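Local coordinates for putative Vgr protein (PDB 3WIT), which forms the C-terminal triple-stranded beta-helical region of VgrG1, a type VI secretion system component, and probably serves as part of the trimeric spike that the system fires, at the interface of chains A and B. Coordinates in Å, arbitrary orientation; residue numbers count along the deposited sequence, not the author numbering. Chains: chain A/B, Putative Vgr protein.

Contact 1: the interface of chains A and B. Residues chain A 48-50, 54, 56, 66; chain B 58-59, 62-63.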
loop_
_atom_site.group_PDB
_atom_site.type_symbol
_atom_site.label_atom_id
_atom_site.label_comp_id
_atom_site.label_asym_id
_atom_site.label_seq_id
_atom_site.Cartn_x
_atom_site.Cartn_y
_atom_site.Cartn_z
ATOM N N LEU A 48 -4.884 3.226 3.156
ATOM C CA LEU A 48 -4.273 4.114 2.195
ATOM C C LEU A 48 -5.408 4.745 1.422
ATOM O O LEU A 48 -6.305 4.034 0.950
ATOM C CB LEU A 48 -3.363 3.320 1.248
ATOM C CG LEU A 48 -2.274 2.405 1.846
ATOM C CD1 LEU A 48 -2.744 0.968 2.047
ATOM C CD2 LEU A 48 -1.034 2.388 0.942
ATOM N N GLN A 49 -5.399 6.071 1.291
ATOM C CA GLN A 49 -6.482 6.731 0.576
ATOM C C GLN A 49 -6.048 8.004 -0.065
ATOM O O GLN A 49 -5.091 8.660 0.374
ATOM C CB GLN A 49 -7.650 7.049 1.499
ATOM C CG GLN A 49 -7.279 7.906 2.656
ATOM C CD GLN A 49 -8.422 8.013 3.639
ATOM O OE1 GLN A 49 -8.268 7.698 4.821
ATOM N NE2 GLN A 49 -9.590 8.431 3.149
ATOM N N VAL A 50 -6.785 8.368 -1.105
ATOM C CA VAL A 50 -6.552 9.609 -1.817
ATOM C C VAL A 50 -7.917 10.189 -2.105
ATOM O O VAL A 50 -8.737 9.582 -2.814
ATOM C CB VAL A 50 -5.810 9.402 -3.130
ATOM C CG1 VAL A 50 -5.623 10.733 -3.818
ATOM C CG2 VAL A 50 -4.436 8.719 -2.872
ATOM N N THR A 54 -11.043 6.917 -3.188
ATOM C CA THR A 54 -10.041 5.911 -3.535
ATOM C C THR A 54 -9.477 5.392 -2.231
ATOM O O THR A 54 -8.860 6.167 -1.474
ATOM C CB THR A 54 -8.911 6.549 -4.339
ATOM O OG1 THR A 54 -9.442 7.086 -5.565
ATOM C CG2 THR A 54 -7.793 5.525 -4.626
ATOM N N ILE A 56 -7.642 1.813 -0.118
ATOM C CA ILE A 56 -7.291 0.429 0.172
ATOM C C ILE A 56 -7.230 0.281 1.682
ATOM O O ILE A 56 -6.482 0.997 2.353
ATOM C CB ILE A 56 -5.947 0.044 -0.433
ATOM C CG1 ILE A 56 -6.030 0.145 -1.954
ATOM C CG2 ILE A 56 -5.539 -1.382 0.008
ATOM C CD1 ILE A 56 -4.718 -0.051 -2.650
ATOM N N VAL A 66 -11.168 0.047 -3.328
ATOM C CA VAL A 66 -12.219 0.768 -4.087
ATOM C C VAL A 66 -11.572 1.979 -4.800
ATOM O O VAL A 66 -10.670 2.632 -4.255
ATOM C CB VAL A 66 -13.389 1.271 -3.221
ATOM C CG1 VAL A 66 -14.135 0.125 -2.575
ATOM C CG2 VAL A 66 -12.894 2.195 -2.144
ATOM N N LEU B 58 -2.368 5.137 -6.539
ATOM C CA LEU B 58 -3.677 5.606 -6.111
ATOM C C LEU B 58 -3.783 7.087 -6.422
ATOM O O LEU B 58 -2.865 7.867 -6.091
ATOM C CB LEU B 58 -3.812 5.407 -4.593
ATOM C CG LEU B 58 -3.912 3.989 -4.013
ATOM C CD1 LEU B 58 -2.567 3.315 -3.900
ATOM C CD2 LEU B 58 -4.566 4.088 -2.626
ATOM N N SER B 59 -4.893 7.491 -7.032
ATOM C CA SER B 59 -5.119 8.897 -7.352
ATOM C C SER B 59 -6.546 9.184 -6.971
ATOM O O SER B 59 -7.268 8.274 -6.584
ATOM C CB SER B 59 -4.963 9.118 -8.837
ATOM O OG SER B 59 -6.153 8.737 -9.515
ATOM N N GLY B 62 -8.868 6.838 -9.106
ATOM C CA GLY B 62 -8.862 5.381 -9.036
ATOM C C GLY B 62 -7.526 4.779 -8.696
ATOM O O GLY B 62 -6.677 5.418 -8.081
ATOM N N ILE B 63 -7.340 3.525 -9.084
ATOM C CA ILE B 63 -6.184 2.769 -8.633
ATOM C C ILE B 63 -5.695 1.981 -9.827
ATOM O O ILE B 63 -6.508 1.407 -10.577
ATOM C CB ILE B 63 -6.590 1.760 -7.508
ATOM C CG1 ILE B 63 -7.090 2.503 -6.276
ATOM C CG2 ILE B 63 -5.429 0.852 -7.120
ATOM C CD1 ILE B 63 -7.595 1.597 -5.142
#

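Contact 2: the interface of chains A and B. Residues chain A 3-4, 32-34, 37; chain B 6, 28-30, 41.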
loop_
_atom_site.group_PDB
_atom_site.type_symbol
_atom_site.label_atom_id
_atom_site.label_comp_id
_atom_site.label_asym_id
_atom_site.label_seq_id
_atom_site.Cartn_x
_atom_site.Cartn_y
_atom_site.Cartn_z
ATOM N N ILE A 3 1.646 16.002 7.185
ATOM C CA ILE A 3 1.843 15.466 8.538
ATOM C C ILE A 3 2.571 14.143 8.431
ATOM O O ILE A 3 2.149 13.295 7.674
ATOM C CB ILE A 3 0.479 15.135 9.195
ATOM C CG1 ILE A 3 -0.271 16.396 9.595
ATOM C CG2 ILE A 3 0.661 14.244 10.407
ATOM C CD1 ILE A 3 -1.606 16.106 10.236
ATOM N N ALA A 4 3.653 13.931 9.184
ATOM C CA ALA A 4 4.196 12.581 9.288
ATOM C C ALA A 4 4.453 12.391 10.770
ATOM O O ALA A 4 5.181 13.194 11.364
ATOM C CB ALA A 4 5.482 12.462 8.517
ATOM N N LEU A 32 0.897 9.220 7.745
ATOM C CA LEU A 32 1.646 9.966 6.734
ATOM C C LEU A 32 0.586 10.631 5.868
ATOM O O LEU A 32 -0.246 9.950 5.289
ATOM C CB LEU A 32 2.439 9.021 5.855
ATOM C CG LEU A 32 3.444 8.118 6.559
ATOM C CD1 LEU A 32 4.115 7.180 5.551
ATOM C CD2 LEU A 32 4.441 9.031 7.213
ATOM N N ALA A 33 0.611 11.946 5.768
ATOM C CA ALA A 33 -0.402 12.654 5.007
ATOM C C ALA A 33 0.186 13.829 4.210
ATOM O O ALA A 33 0.990 14.620 4.721
ATOM C CB ALA A 33 -1.498 13.140 5.951
ATOM N N VAL A 34 -0.219 13.930 2.948
ATOM C CA VAL A 34 0.054 15.094 2.151
ATOM C C VAL A 34 -1.306 15.482 1.545
ATOM O O VAL A 34 -1.886 14.700 0.787
ATOM C CB VAL A 34 1.078 14.753 1.027
ATOM C CG1 VAL A 34 1.276 15.948 0.147
ATOM C CG2 VAL A 34 2.435 14.322 1.628
ATOM N N SER A 37 -3.975 12.785 0.414
ATOM C CA SER A 37 -3.357 11.469 0.304
ATOM C C SER A 37 -2.821 11.058 1.668
ATOM O O SER A 37 -2.027 11.792 2.272
ATOM C CB SER A 37 -2.220 11.507 -0.717
ATOM O OG SER A 37 -2.568 12.327 -1.831
ATOM N N SER B 6 10.080 13.975 4.747
ATOM C CA SER B 6 8.794 14.647 4.674
ATOM C C SER B 6 9.164 16.088 4.400
ATOM O O SER B 6 9.982 16.660 5.127
ATOM C CB SER B 6 8.071 14.516 6.015
ATOM O OG SER B 6 6.930 15.354 6.052
ATOM N N LYS B 28 5.435 19.551 -1.573
ATOM C CA LYS B 28 4.743 18.819 -0.501
ATOM C C LYS B 28 4.863 17.352 -0.841
ATOM O O LYS B 28 4.222 16.861 -1.775
ATOM C CB LYS B 28 3.251 19.132 -0.459
ATOM C CG LYS B 28 2.864 20.581 -0.242
ATOM C CD LYS B 28 1.336 20.653 -0.102
ATOM C CE LYS B 28 0.844 22.006 0.370
ATOM N NZ LYS B 28 -0.529 21.875 0.932
ATOM N N GLU B 29 5.665 16.613 -0.091
ATOM C CA GLU B 29 5.899 15.238 -0.485
ATOM C C GLU B 29 6.367 14.476 0.726
ATOM O O GLU B 29 7.049 15.063 1.570
ATOM C CB GLU B 29 6.989 15.235 -1.544
ATOM C CG GLU B 29 7.370 13.871 -2.047
ATOM C CD GLU B 29 8.243 13.961 -3.296
ATOM O OE1 GLU B 29 8.585 12.895 -3.876
ATOM O OE2 GLU B 29 8.578 15.108 -3.691
ATOM N N ILE B 30 5.991 13.204 0.820
ATOM C CA ILE B 30 6.614 12.289 1.789
ATOM C C ILE B 30 7.189 11.167 0.938
ATOM O O ILE B 30 6.508 10.678 0.021
ATOM C CB ILE B 30 5.570 11.697 2.734
ATOM C CG1 ILE B 30 5.098 12.751 3.711
ATOM C CG2 ILE B 30 6.159 10.473 3.505
ATOM C CD1 ILE B 30 3.809 12.378 4.445
ATOM N N LEU B 41 4.088 9.940 -1.309
ATOM C CA LEU B 41 2.795 10.597 -1.193
ATOM C C LEU B 41 2.947 12.032 -1.650
ATOM O O LEU B 41 3.894 12.734 -1.239
ATOM C CB LEU B 41 2.294 10.568 0.261
ATOM C CG LEU B 41 2.082 9.230 0.974
ATOM C CD1 LEU B 41 3.343 8.742 1.653
ATOM C CD2 LEU B 41 0.967 9.424 2.016
#

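Contact 1: the interface of chains A and B
A:Thr54 meets B:Ser59 and B:Ile63 with both branches of its side chain, and the two branches do different work within the triple-stranded beta-helix that the chains build together. The hydroxyl OG1 of A:Thr54 donates a hydrogen bond of 2.7 Å to the main-chain O of B:Ser59. The donor OG1 lies in the carbonyl plane of B:Ser59, at a C=O...donor angle of 158°, so the bond runs only moderately off the C=O direction. With chi1 at -62°, OG1 sits beside the backbone N of A:Thr54 and the methyl CG2 is anti to that N, which turns the methyl towards the apolar side chains. CG2 lies 3.5 Å from CG1 of B:Ile63, the two side chains running antiparallel alongside one another, and it also touches CB of B:Leu58.

B:Leu58 and B:Ile63 extend this tight part. CB of B:Leu58 packs at 3.8 Å against CG2 of A:Val50, the two side chains crossing obliquely, and the B:Leu58 side chain meets that of A:Ile56 at about a right angle. B:Ile63 presents its tip: CD1 is 3.8 Å from CG1 of A:Ile56, and lies 3.4 Å from the backbone O of A:Val66. B:Leu58, with 46 Å² hidden, and A:Thr54, with 38 Å², carry much of the patch.

The margin is looser. The carbonyl O and CB of A:Leu48 stand 4.0 and 4.1 Å from CD2 of B:Leu58, and A:Gln49 and B:Gly62 hide 2 and 1 Å² at this edge of the patch. Within chain B, OG of B:Ser59 accepts a weak hydrogen bond, 3.3 Å, from the backbone N of B:Gly62.

Contact 2: the interface of chains A and B
B:Ile30 and A:Val34 interdigitate at a chain boundary of the triple-stranded beta-helix of this VgrG family protein, hiding 51 and 47 Å² respectively. Their side chains overlap flank to flank, pointing opposite ways, with CD1 of B:Ile30 3.7 Å from CG2 of A:Val34.

The reach of B:Ile30 comes from its torsions. CG1 stands anti to the carbonyl carbon and beside the backbone N (chi1 -73°), and the near-extended chi2 of 165° carries CD1 on towards strand 28-34 of chain A. There the methyl rests on main chain as much as on side chains: it is 3.5 Å from the N of A:Ala33, and CB of A:Leu32 and the carbonyl O of A:Ile3 also border it. Such contacts are van der Waals in kind, and a methyl offers those backbone polar groups neither donor nor acceptor.

A:Val34 spreads its two methyls over different partners. Because CG1 is anti to the backbone N (chi1 176°), it points to B:Lys28, packing 3.8 Å from that residue's CB and lying 3.6 Å from its O. The rest of the lysine chain extends beyond the valine, and 2 Å² of the residue is hidden. The other methyl, CG2, besides meeting B:Ile30, sits 3.6 Å from the carbonyl O of B:Leu41 and touches CB of the same leucine.

B:Leu41, with 30 Å² hidden, is another chain B side chain facing chain A. Its CD2 lies 3.5 Å from the carbonyl O of A:Leu32, and the O of A:Ser37 is a further neighbour, so the methyl borders both strand 28-34 and strand 37-42 of chain A. A:Ala4 also hides 30 Å², yet its approach is looser: CB of A:Ala4 stands 4.1 Å from OG of B:Ser6.

The C-alpha centres of contact 1 and contact 2 lie about 15 Å apart along the same A-B boundary, and they share neither residues nor strands. Contact 2 draws on strands 2-8, 28-34 and 37-42 of both chains, near the N-terminal end. Contact 1 lies further on, taking strands 45-50, 54-59 and 62-66 from chain A but 54-59 and 62-66 from chain B, suggesting that successive strands meet the partner at successive levels. Contact 2 relies on van der Waals packing, whereas contact 1 includes a hydrogen bond. With three copies in the deposited assembly, equivalent boundaries would be expected to hold the trimer along its length.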